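Long-range contact in uncharacterized protein (Bacteroides caccae, PDB 3NO2), which is of unknown function but folds as a six-bladed beta-propeller related to the Mal s 1 allergenic protein-like family: residues L163-D177 / V180-L193. Residues are numbered along the deposited sequence; the frame is centred on the assembly and turned at random. Where two conformers were deposited one is given.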
ATOM      1  N   LEU A 163      13.872  -9.388   6.235  1.00  9.23           N
ATOM      2  CA  LEU A 163      14.141  -7.971   6.046  1.00  9.64           C
ATOM      3  C   LEU A 163      14.352  -7.316   7.400  1.00 10.28           C
ATOM      4  O   LEU A 163      14.917  -7.940   8.296  1.00 14.68           O
ATOM      5  CB  LEU A 163      12.949  -7.399   5.268  1.00  9.76           C
ATOM      6  CG  LEU A 163      12.781  -8.002   3.874  1.00 10.04           C
ATOM      7  CD1 LEU A 163      11.595  -7.311   3.177  1.00 15.12           C
ATOM      8  CD2 LEU A 163      14.053  -7.918   3.041  1.00 14.17           C
ATOM      9  N   SER A 164      13.839  -6.121   7.579  0.50  8.77           N
ATOM     10  CA  SER A 164      13.953  -5.420   8.839  0.50  8.04           C
ATOM     11  C   SER A 164      12.709  -4.604   8.982  0.50  8.23           C
ATOM     12  O   SER A 164      11.920  -4.467   8.040  0.50  8.88           O
ATOM     13  CB  SER A 164      15.168  -4.526   8.835  0.50  6.22           C
ATOM     14  OG  SER A 164      15.057  -3.457   7.874  0.50  7.86           O
ATOM     15  N   GLY A 165      12.509  -4.081  10.177  1.00  7.23           N
ATOM     16  CA  GLY A 165      11.377  -3.252  10.430  1.00  6.52           C
ATOM     17  C   GLY A 165      10.055  -3.973  10.343  1.00  7.45           C
ATOM     18  O   GLY A 165       9.884  -5.090  10.834  1.00  7.76           O
ATOM     19  N   THR A 166       9.082  -3.296   9.726  1.00  5.86           N
ATOM     20  CA  THR A 166       7.715  -3.751   9.618  1.00  6.52           C
ATOM     21  C   THR A 166       7.286  -3.633   8.158  1.00  5.98           C
ATOM     22  O   THR A 166       6.642  -2.650   7.737  1.00  6.42           O
ATOM     23  CB  THR A 166       6.786  -2.962  10.571  1.00  6.63           C
ATOM     24  OG1 THR A 166       7.053  -1.546  10.506  1.00  7.83           O
ATOM     25  CG2 THR A 166       7.003  -3.425  12.008  1.00  9.36           C
ATOM     26  N   PRO A 167       7.623  -4.665   7.371  1.00  5.44           N
ATOM     27  CA  PRO A 167       7.371  -4.592   5.919  1.00  5.83           C
ATOM     28  C   PRO A 167       5.884  -4.368   5.603  1.00  5.39           C
ATOM     29  O   PRO A 167       5.013  -5.056   6.137  1.00  5.69           O
ATOM     30  CB  PRO A 167       7.864  -5.919   5.410  1.00  6.22           C
ATOM     31  CG  PRO A 167       9.000  -6.259   6.411  1.00  7.46           C
ATOM     32  CD  PRO A 167       8.525  -5.768   7.732  1.00  6.00           C
ATOM     33  N   PHE A 168       5.621  -3.389   4.732  1.00  5.69           N
ATOM     34  CA  PHE A 168       4.290  -2.844   4.479  1.00  5.29           C
ATOM     35  C   PHE A 168       3.704  -3.173   3.108  1.00  5.65           C
ATOM     36  O   PHE A 168       2.475  -3.311   2.987  1.00  5.62           O
ATOM     37  CB  PHE A 168       4.352  -1.318   4.702  1.00  6.13           C
ATOM     38  CG  PHE A 168       3.058  -0.599   4.413  1.00  5.81           C
ATOM     39  CD1 PHE A 168       2.102  -0.433   5.400  1.00  5.66           C
ATOM     40  CD2 PHE A 168       2.771  -0.100   3.162  1.00  4.53           C
ATOM     41  CE1 PHE A 168       0.885   0.203   5.149  1.00  7.14           C
ATOM     42  CE2 PHE A 168       1.562   0.514   2.919  1.00  4.87           C
ATOM     43  CZ  PHE A 168       0.622   0.636   3.899  1.00  5.64           C
ATOM     44  N   SER A 169       4.534  -3.273   2.070  1.00  5.51           N
ATOM     45  CA  SER A 169       4.057  -3.401   0.713  1.00  5.47           C
ATOM     46  C   SER A 169       5.199  -3.797  -0.191  1.00  5.72           C
ATOM     47  O   SER A 169       6.391  -3.726   0.244  1.00  8.43           O
ATOM     48  CB  SER A 169       3.452  -2.079   0.262  1.00  6.34           C
ATOM     49  OG  SER A 169       2.921  -2.186  -1.064  1.00  5.38           O
ATOM     50  N   SER A 170       4.888  -4.183  -1.415  1.00  5.99           N
ATOM     51  CA  SER A 170       5.889  -4.377  -2.459  1.00  6.64           C
ATOM     52  C   SER A 170       5.369  -3.726  -3.738  1.00  7.16           C
ATOM     53  O   SER A 170       4.165  -3.608  -3.938  1.00  7.04           O
ATOM     54  CB  SER A 170       6.156  -5.864  -2.677  1.00  8.45           C
ATOM     55  OG  SER A 170       5.070  -6.560  -3.199  1.00  9.66           O
ATOM     56  N   ALA A 171       6.292  -3.368  -4.602  1.00  6.81           N
ATOM     57  CA  ALA A 171       5.939  -2.819  -5.919  1.00  7.16           C
ATOM     58  C   ALA A 171       7.018  -3.225  -6.917  1.00  9.37           C
ATOM     59  O   ALA A 171       8.188  -3.340  -6.586  1.00 11.15           O
ATOM     60  CB  ALA A 171       5.837  -1.277  -5.902  1.00  9.09           C
ATOM     61  N   PHE A 172       6.612  -3.483  -8.148  1.00 11.45           N
ATOM     62  CA  PHE A 172       7.528  -3.994  -9.155  1.00 12.58           C
ATOM     63  C   PHE A 172       8.168  -2.884  -9.978  1.00 12.35           C
ATOM     64  O   PHE A 172       7.567  -1.839 -10.260  1.00 14.75           O
ATOM     65  CB  PHE A 172       6.756  -4.942 -10.059  1.00 13.93           C
ATOM     66  CG  PHE A 172       6.236  -6.118  -9.326  1.00 13.71           C
ATOM     67  CD1 PHE A 172       7.100  -7.088  -8.823  1.00 16.64           C
ATOM     68  CD2 PHE A 172       4.866  -6.245  -9.079  1.00 16.45           C
ATOM     69  CE1 PHE A 172       6.594  -8.170  -8.106  1.00 20.56           C
ATOM     70  CE2 PHE A 172       4.383  -7.318  -8.357  1.00 18.24           C
ATOM     71  CZ  PHE A 172       5.228  -8.262  -7.872  1.00 17.14           C
ATOM     72  N   LEU A 173       9.413  -3.134 -10.353  1.00 15.41           N
ATOM     73  CA  LEU A 173      10.170  -2.285 -11.260  1.00 16.92           C
ATOM     74  C   LEU A 173      10.122  -2.881 -12.668  1.00 21.33           C
ATOM     75  O   LEU A 173       9.832  -4.075 -12.842  1.00 19.65           O
ATOM     76  CB  LEU A 173      11.613  -2.164 -10.803  1.00 19.02           C
ATOM     77  CG  LEU A 173      11.842  -1.617  -9.390  1.00 13.78           C
ATOM     78  CD1 LEU A 173      13.340  -1.610  -9.072  1.00 21.93           C
ATOM     79  CD2 LEU A 173      11.204  -0.212  -9.360  1.00 17.13           C
ATOM     80  N   ASP A 174      10.450  -2.035 -13.641  1.00 24.91           N
ATOM     81  CA  ASP A 174      10.470  -2.438 -15.051  1.00 28.39           C
ATOM     82  C   ASP A 174      11.317  -3.660 -15.292  1.00 27.95           C
ATOM     83  O   ASP A 174      10.950  -4.488 -16.122  1.00 31.39           O
ATOM     84  CB  ASP A 174      10.988  -1.290 -15.931  1.00 31.40           C
ATOM     85  CG  ASP A 174       9.936  -0.233 -16.192  1.00 39.98           C
ATOM     86  OD1 ASP A 174       8.726  -0.552 -16.129  1.00 54.19           O
ATOM     87  OD2 ASP A 174      10.329   0.924 -16.476  1.00 57.82           O
ATOM     88  N   ASN A 175      12.443  -3.791 -14.583  1.00 24.46           N
ATOM     89  CA  ASN A 175      13.324  -4.953 -14.760  1.00 25.69           C
ATOM     90  C   ASN A 175      12.844  -6.220 -14.090  1.00 24.13           C
ATOM     91  O   ASN A 175      13.536  -7.225 -14.129  1.00 24.67           O
ATOM     92  CB  ASN A 175      14.779  -4.642 -14.330  1.00 27.62           C
ATOM     93  CG  ASN A 175      14.952  -4.573 -12.805  1.00 33.19           C
ATOM     94  OD1 ASN A 175      13.971  -4.566 -12.050  1.00 22.21           O
ATOM     95  ND2 ASN A 175      16.206  -4.540 -12.351  1.00 31.26           N
ATOM     96  N   GLY A 176      11.679  -6.165 -13.427  1.00 20.84           N
ATOM     97  CA  GLY A 176      11.099  -7.328 -12.763  1.00 21.26           C
ATOM     98  C   GLY A 176      11.498  -7.502 -11.295  1.00 18.65           C
ATOM     99  O   GLY A 176      10.954  -8.380 -10.610  1.00 20.29           O
ATOM    100  N   ASP A 177      12.428  -6.678 -10.818  1.00 17.36           N
ATOM    101  CA  ASP A 177      12.767  -6.663  -9.390  1.00 16.72           C
ATOM    102  C   ASP A 177      11.577  -6.026  -8.642  1.00 13.27           C
ATOM    103  O   ASP A 177      10.675  -5.439  -9.256  1.00 15.70           O
ATOM    104  CB  ASP A 177      14.029  -5.852  -9.092  1.00 14.35           C
ATOM    105  CG  ASP A 177      15.325  -6.536  -9.513  1.00 20.47           C
ATOM    106  OD1 ASP A 177      15.281  -7.683  -9.999  1.00 19.26           O
ATOM    107  OD2 ASP A 177      16.374  -5.894  -9.317  1.00 20.14           O
ATOM    108  N   VAL A 180      10.505  -3.320  -1.610  1.00  7.36           N
ATOM    109  CA  VAL A 180       9.706  -3.626  -0.403  1.00  7.06           C
ATOM    110  C   VAL A 180       9.881  -2.489   0.598  1.00  6.67           C
ATOM    111  O   VAL A 180      11.001  -2.165   1.027  1.00  7.87           O
ATOM    112  CB  VAL A 180      10.087  -4.960   0.220  1.00  7.16           C
ATOM    113  CG1 VAL A 180       9.207  -5.272   1.448  1.00  7.10           C
ATOM    114  CG2 VAL A 180       9.992  -6.102  -0.838  1.00 11.01           C
ATOM    115  N   ALA A 181       8.750  -1.858   0.945  1.00  6.42           N
ATOM    116  CA  ALA A 181       8.676  -0.817   1.934  1.00  5.66           C
ATOM    117  C   ALA A 181       8.842  -1.440   3.319  1.00  5.62           C
ATOM    118  O   ALA A 181       8.101  -2.372   3.656  1.00  6.46           O
ATOM    119  CB  ALA A 181       7.329  -0.117   1.871  1.00  7.28           C
ATOM    120  N   CYS A 182       9.785  -0.951   4.116  1.00  6.60           N
ATOM    121  CA  CYS A 182      10.057  -1.608   5.417  1.00  6.30           C
ATOM    122  C   CYS A 182       9.520  -0.877   6.646  1.00  5.99           C
ATOM    123  O   CYS A 182       9.938  -1.131   7.762  1.00  6.02           O
ATOM    124  CB  CYS A 182      11.533  -1.985   5.532  1.00  7.00           C
ATOM    125  SG  CYS A 182      12.058  -3.243   4.362  1.00  9.70           S
ATOM    126  N   GLY A 183       8.518  -0.024   6.459  0.50  5.23           N
ATOM    127  CA  GLY A 183       7.772   0.503   7.576  0.50  4.80           C
ATOM    128  C   GLY A 183       8.646   1.264   8.558  0.50  4.16           C
ATOM    129  O   GLY A 183       9.309   2.224   8.200  0.50  4.35           O
ATOM    130  N   ASP A 184       8.671   0.787   9.804  0.50  5.27           N
ATOM    131  CA  ASP A 184       9.438   1.416  10.868  0.50  4.81           C
ATOM    132  C   ASP A 184      10.967   1.347  10.691  0.50  5.71           C
ATOM    133  O   ASP A 184      11.698   2.063  11.404  0.50  7.06           O
ATOM    134  CB  ASP A 184       9.066   0.850  12.256  0.50  4.74           C
ATOM    135  CG  ASP A 184       7.641   1.123  12.638  0.50  5.02           C
ATOM    136  OD1 ASP A 184       7.271   2.232  12.763  0.50  2.86           O
ATOM    137  OD2 ASP A 184       6.796   0.175  12.718  0.50 10.92           O
ATOM    138  N   ALA A 185      11.476   0.552   9.753  0.50  6.40           N
ATOM    139  CA  ALA A 185      12.924   0.565   9.520  0.50  6.40           C
ATOM    140  C   ALA A 185      13.369   1.823   8.785  0.50  7.21           C
ATOM    141  O   ALA A 185      14.564   1.994   8.573  0.50  8.08           O
ATOM    142  CB  ALA A 185      13.371  -0.671   8.765  0.50  7.68           C
ATOM    143  N   HIS A 186      12.438   2.706   8.393  1.00  7.00           N
ATOM    144  CA  HIS A 186      12.834   3.981   7.773  1.00  6.88           C
ATOM    145  C   HIS A 186      13.573   3.778   6.484  1.00  8.16           C
ATOM    146  O   HIS A 186      14.431   4.579   6.114  1.00  8.61           O
ATOM    147  CB  HIS A 186      13.661   4.880   8.724  1.00  7.40           C
ATOM    148  CG  HIS A 186      13.185   4.876  10.150  1.00  6.91           C
ATOM    149  ND1 HIS A 186      11.886   5.168  10.506  1.00  8.30           N
ATOM    150  CD2 HIS A 186      13.822   4.564  11.306  1.00  6.99           C
ATOM    151  CE1 HIS A 186      11.755   5.079  11.825  1.00  7.92           C
ATOM    152  NE2 HIS A 186      12.922   4.719  12.337  1.00  7.46           N
ATOM    153  N   CYS A 187      13.266   2.706   5.773  1.00  7.18           N
ATOM    154  CA  CYS A 187      13.970   2.361   4.568  1.00  8.52           C
ATOM    155  C   CYS A 187      13.090   1.509   3.659  1.00  7.87           C
ATOM    156  O   CYS A 187      12.002   1.039   4.026  1.00  8.38           O
ATOM    157  CB  CYS A 187      15.265   1.567   4.887  1.00  8.42           C
ATOM    158  SG  CYS A 187      14.990  -0.091   5.550  1.00 10.53           S
ATOM    159  N   PHE A 188      13.564   1.314   2.447  1.00  7.43           N
ATOM    160  CA  PHE A 188      13.053   0.272   1.592  1.00  8.63           C
ATOM    161  C   PHE A 188      14.176  -0.512   0.960  1.00  9.45           C
ATOM    162  O   PHE A 188      15.345  -0.045   0.966  1.00  9.88           O
ATOM    163  CB  PHE A 188      12.087   0.829   0.536  1.00  8.21           C
ATOM    164  CG  PHE A 188      12.669   1.792  -0.453  1.00  9.74           C
ATOM    165  CD1 PHE A 188      13.168   1.342  -1.670  1.00 10.95           C
ATOM    166  CD2 PHE A 188      12.598   3.147  -0.227  1.00 11.54           C
ATOM    167  CE1 PHE A 188      13.607   2.251  -2.619  1.00 14.47           C
ATOM    168  CE2 PHE A 188      13.044   4.048  -1.184  1.00 12.04           C
ATOM    169  CZ  PHE A 188      13.538   3.595  -2.350  1.00 12.10           C
ATOM    170  N   VAL A 189      13.884  -1.683   0.448  1.00  8.40           N
ATOM    171  CA  VAL A 189      14.902  -2.512  -0.196  1.00  9.53           C
ATOM    172  C   VAL A 189      14.451  -2.870  -1.605  1.00 10.93           C
ATOM    173  O   VAL A 189      13.262  -2.823  -1.918  1.00 10.03           O
ATOM    174  CB  VAL A 189      15.210  -3.796   0.585  1.00  9.29           C
ATOM    175  CG1 VAL A 189      15.783  -3.452   1.968  1.00 13.65           C
ATOM    176  CG2 VAL A 189      13.934  -4.673   0.683  1.00 12.90           C
ATOM    177  N   GLN A 190      15.426  -3.179  -2.464  1.00 11.23           N
ATOM    178  CA  GLN A 190      15.174  -3.759  -3.755  1.00 10.88           C
ATOM    179  C   GLN A 190      15.576  -5.233  -3.698  1.00 12.33           C
ATOM    180  O   GLN A 190      16.721  -5.522  -3.284  1.00 14.14           O
ATOM    181  CB  GLN A 190      15.965  -2.990  -4.816  1.00 12.46           C
ATOM    182  CG  GLN A 190      15.761  -3.518  -6.225  1.00 13.07           C
ATOM    183  CD  GLN A 190      16.479  -2.679  -7.277  1.00 19.48           C
ATOM    184  OE1 GLN A 190      16.713  -1.493  -7.070  1.00 22.02           O
ATOM    185  NE2 GLN A 190      16.812  -3.297  -8.417  1.00 18.50           N
ATOM    186  N   LEU A 191      14.668  -6.103  -4.104  1.00 12.18           N
ATOM    187  CA  LEU A 191      14.888  -7.548  -4.150  1.00 15.08           C
ATOM    188  C   LEU A 191      15.016  -8.034  -5.582  1.00 19.84           C
ATOM    189  O   LEU A 191      14.178  -7.722  -6.422  1.00 18.30           O
ATOM    190  CB  LEU A 191      13.723  -8.317  -3.536  1.00 21.21           C
ATOM    191  CG  LEU A 191      13.458  -8.076  -2.070  1.00 20.36           C
ATOM    192  CD1 LEU A 191      12.326  -9.038  -1.597  1.00 20.91           C
ATOM    193  CD2 LEU A 191      14.706  -8.249  -1.245  1.00 24.96           C
ATOM    194  N   ASN A 192      16.057  -8.827  -5.836  1.00 22.75           N
ATOM    195  CA  ASN A 192      16.310  -9.383  -7.174  1.00 29.39           C
ATOM    196  C   ASN A 192      15.292 -10.457  -7.440  1.00 32.94           C
ATOM    197  O   ASN A 192      15.028 -11.306  -6.561  1.00 31.01           O
ATOM    198  CB  ASN A 192      17.732  -9.962  -7.285  1.00 29.10           C
ATOM    199  CG  ASN A 192      18.048 -10.547  -8.684  1.00 38.24           C
ATOM    200  OD1 ASN A 192      17.939 -11.753  -8.896  1.00 40.87           O
ATOM    201  ND2 ASN A 192      18.446  -9.687  -9.622  1.00 38.99           N
ATOM    202  N   LEU A 193      14.732 -10.401  -8.651  1.00 38.11           N
ATOM    203  CA  LEU A 193      13.752 -11.386  -9.139  1.00 40.98           C
ATOM    204  C   LEU A 193      14.289 -12.829  -9.006  1.00 40.89           C
ATOM    205  O   LEU A 193      13.745 -13.640  -8.240  1.00 38.89           O
ATOM    206  CB  LEU A 193      13.385 -11.059 -10.602  1.00 40.57           C
ATOM    207  CG  LEU A 193      12.390 -11.959 -11.360  1.00 44.94           C
ATOM    208  CD1 LEU A 193      11.081 -12.152 -10.578  1.00 45.31           C
ATOM    209  CD2 LEU A 193      12.112 -11.397 -12.753  1.00 46.01           C
TER
HETATM  210  O   HOH W   1      18.730  -6.983  -9.866  1.00 30.38           O
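T166 and D184 pair through two hydrogen bonds that share one hydroxyl. T166 OG1 donates to D184 OD2 (2.8 Å), meeting the carboxylate from above its plane, and accepts the nearly straight bond from D184 N (2.9 Å, 176°). With chi1 at 45°, OG1 lies between the backbone N and carbonyl carbon of T166, where both partners can meet it. Backbone bonds continue this grip: T166 N and A185 N approach C182 O from opposite faces of its plane, the latter within the type II' turn C182–A185, and F168 N bonds to A181 O at 2.9 Å.

At the other end, D177 spreads its carboxylate over two partners of 180-193. Q190, extended through chi1 and chi2, brings NE2 to the anti lone pair of OD2 at 2.8 Å, with OD2 lying in the amide plane; L193 N reaches OD1 from above the carboxylate at 3.1 Å. A water also donates to OD2, linking it to N192 ND2, while N192 OD1 accepts from S195 N. N175 OD1 accepts from D177 N (2.9 Å) in an Asx turn, which probably steadies the backbone of D177.

Between these polar ends, L163 splays its methyls, CD1 against V180 CG1 (3.6 Å) and CD2 against V189 CG2 (4.0 Å).

The hairpin 169-172/178-181 starts one four-stranded propeller blade, continued by 187-191 and 198-203; L163 follows strand 157-162 of the preceding blade, while D184 OD1 bonds to H234.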